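Local coordinates for protein sugar kinase (Agrobacterium tumefaciens, PDB 2RBC) that probably phosphorylates a sugar or related carbohydrate at the expense of ATP, as a putative ribokinase-like member of the pfkB family of carbohydrate kinases, at residues P212-L217 and K224-V229. Sequence-based numbering, arbitrary orientation.
Sequences PAATRL and KDMLPV. With SO4 (sulfate ion), chain E.
M226, deposited as selenomethionine, reaches A214 and T215 and carries the whole contact from its side, an example of how one long, unbranched side chain can join two helices that follow each other in sequence. Walking along 224-229, K224 and D225 come first and do not touch 212-217; they pair with each other, K224 NZ lying 2.8 Å from D225 OD1 in a salt bridge on the syn side of the carboxylate, 28° out of its plane. M226 follows, its CB directed at helix 211-218. With CG anti to the carbonyl carbon (chi1 -59°) and the chain extended beyond it, the side chain spans a backbone separation of 7.0 Å between the CA atoms of A214 and M226. Its SE settles against the methyl of A214, 3.5 Å from CB, while the terminal CE passes on to T215 and stops 3.3 Å from OG1. That hydroxyl is hydrogen-bonded to the E211 carbonyl oxygen one turn earlier, so the methyl meets a polar atom already engaged within its own helix. Beyond M226, L227 turns to strand 238-242, packing on I239 and V241; A214 also touches V241, so both helices rest on the same strand. V229 touches L220 in the connection, as M226 does. On 212-217, R216 NH1 donates a hydrogen bond to O4 of a sulfate (3.2 Å), probably from the crystallisation liquor, which V194 N also binds. Two consecutive helices, bridged by M226, thus link the adjacent parallel strands 206-210 and 238-242 and pack on them, a beta-alpha-beta crossover, here with two helices, of the alpha/beta core typical of ribokinase-like kinases.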
loop_
_atom_site.group_PDB
_atom_site.type_symbol
_atom_site.label_atom_id
_atom_site.label_comp_id
_atom_site.label_asym_id
_atom_site.label_seq_id
_atom_site.Cartn_x
_atom_site.Cartn_y
_atom_site.Cartn_z
ATOM N N PRO A 212 -7.179 13.688 -22.168
ATOM C CA PRO A 212 -6.021 14.451 -21.728
ATOM C C PRO A 212 -4.775 14.316 -22.600
ATOM O O PRO A 212 -4.054 15.294 -22.795
ATOM C CB PRO A 212 -5.737 13.893 -20.336
ATOM C CG PRO A 212 -6.885 13.151 -19.950
ATOM C CD PRO A 212 -7.642 12.746 -21.144
ATOM N N ALA A 213 -4.503 13.129 -23.138
ATOM C CA ALA A 213 -3.318 12.959 -23.992
ATOM C C ALA A 213 -3.474 13.756 -25.300
ATOM O O ALA A 213 -2.561 14.476 -25.733
ATOM C CB ALA A 213 -3.120 11.459 -24.305
ATOM N N ALA A 214 -4.655 13.639 -25.908
ATOM C CA ALA A 214 -4.959 14.340 -27.144
ATOM C C ALA A 214 -4.931 15.852 -26.957
ATOM O O ALA A 214 -4.483 16.580 -27.852
ATOM C CB ALA A 214 -6.286 13.890 -27.677
ATOM N N THR A 215 -5.398 16.309 -25.794
ATOM C CA THR A 215 -5.369 17.730 -25.433
ATOM C C THR A 215 -3.936 18.221 -25.423
ATOM O O THR A 215 -3.625 19.260 -25.972
ATOM C CB THR A 215 -6.002 17.942 -24.039
ATOM O OG1 THR A 215 -7.350 17.414 -24.032
ATOM C CG2 THR A 215 -6.006 19.385 -23.666
ATOM N N ARG A 216 -3.060 17.455 -24.786
ATOM C CA ARG A 216 -1.681 17.859 -24.701
ATOM C C ARG A 216 -1.012 17.876 -26.049
ATOM O O ARG A 216 -0.239 18.783 -26.352
ATOM C CB ARG A 216 -0.876 16.936 -23.776
ATOM C CG ARG A 216 0.549 17.483 -23.605
ATOM C CD ARG A 216 1.479 16.641 -22.704
ATOM N NE ARG A 216 0.907 16.362 -21.390
ATOM C CZ ARG A 216 1.534 15.676 -20.431
ATOM N NH1 ARG A 216 2.763 15.200 -20.622
ATOM N NH2 ARG A 216 0.921 15.463 -19.274
ATOM N N LEU A 217 -1.307 16.867 -26.861
ATOM C CA LEU A 217 -0.645 16.713 -28.148
ATOM C C LEU A 217 -1.054 17.793 -29.151
ATOM O O LEU A 217 -0.221 18.233 -29.945
ATOM C CB LEU A 217 -0.891 15.289 -28.708
ATOM C CG LEU A 217 -0.022 14.786 -29.869
ATOM C CD1 LEU A 217 1.490 14.842 -29.554
ATOM C CD2 LEU A 217 -0.443 13.364 -30.224
ATOM N N LYS A 224 -13.793 17.002 -30.367
ATOM C CA LYS A 224 -14.148 16.936 -31.787
ATOM C C LYS A 224 -13.196 17.761 -32.653
ATOM O O LYS A 224 -13.021 17.443 -33.830
ATOM C CB LYS A 224 -15.578 17.424 -32.048
ATOM C CG LYS A 224 -15.799 18.859 -31.672
ATOM C CD LYS A 224 -16.852 19.565 -32.504
ATOM C CE LYS A 224 -16.942 21.108 -32.121
ATOM N NZ LYS A 224 -16.313 22.015 -33.167
ATOM N N ASP A 225 -12.642 18.838 -32.080
ATOM C CA ASP A 225 -11.679 19.704 -32.773
ATOM C C ASP A 225 -10.284 19.091 -32.876
ATOM O O ASP A 225 -9.434 19.587 -33.613
ATOM C CB ASP A 225 -11.511 21.015 -32.032
ATOM C CG ASP A 225 -12.749 21.893 -32.102
ATOM O OD1 ASP A 225 -13.542 21.783 -33.082
ATOM O OD2 ASP A 225 -12.875 22.715 -31.183
HETATM N N MSE A 226 -10.038 18.040 -32.122
HETATM C CA MSE A 226 -8.717 17.423 -32.126
HETATM C C MSE A 226 -8.565 16.415 -33.258
HETATM O O MSE A 226 -7.478 16.209 -33.753
HETATM C CB MSE A 226 -8.448 16.750 -30.790
HETATM C CG MSE A 226 -8.514 17.715 -29.636
HETATM SE SE MSE A 226 -8.379 16.734 -27.963
HETATM C CE MSE A 226 -8.956 18.210 -26.789
ATOM N N LEU A 227 -9.668 15.813 -33.680
ATOM C CA LEU A 227 -9.605 14.781 -34.694
ATOM C C LEU A 227 -9.117 15.303 -36.061
ATOM O O LEU A 227 -8.332 14.610 -36.730
ATOM C CB LEU A 227 -10.938 14.011 -34.797
ATOM C CG LEU A 227 -11.087 12.837 -33.815
ATOM C CD1 LEU A 227 -10.006 11.835 -34.122
ATOM C CD2 LEU A 227 -10.982 13.245 -32.377
ATOM N N PRO A 228 -9.593 16.480 -36.515
ATOM C CA PRO A 228 -9.031 17.005 -37.760
ATOM C C PRO A 228 -7.498 17.148 -37.784
ATOM O O PRO A 228 -6.872 16.788 -38.787
ATOM C CB PRO A 228 -9.758 18.348 -37.943
ATOM C CG PRO A 228 -11.045 18.140 -37.243
ATOM C CD PRO A 228 -10.723 17.312 -36.051
ATOM N N VAL A 229 -6.920 17.611 -36.671
ATOM C CA VAL A 229 -5.488 17.838 -36.589
ATOM C C VAL A 229 -4.758 16.498 -36.483
ATOM O O VAL A 229 -3.745 16.299 -37.124
ATOM C CB VAL A 229 -5.086 18.723 -35.373
ATOM C CG1 VAL A 229 -3.672 19.308 -35.627
ATOM C CG2 VAL A 229 -6.082 19.841 -35.173
HETATM S S SO4 E . 5.489 17.462 -21.952
HETATM O O1 SO4 E . 4.852 18.773 -22.084
HETATM O O2 SO4 E . 6.858 17.498 -22.470
HETATM O O3 SO4 E . 5.492 17.035 -20.550
HETATM O O4 SO4 E . 4.729 16.516 -22.748
#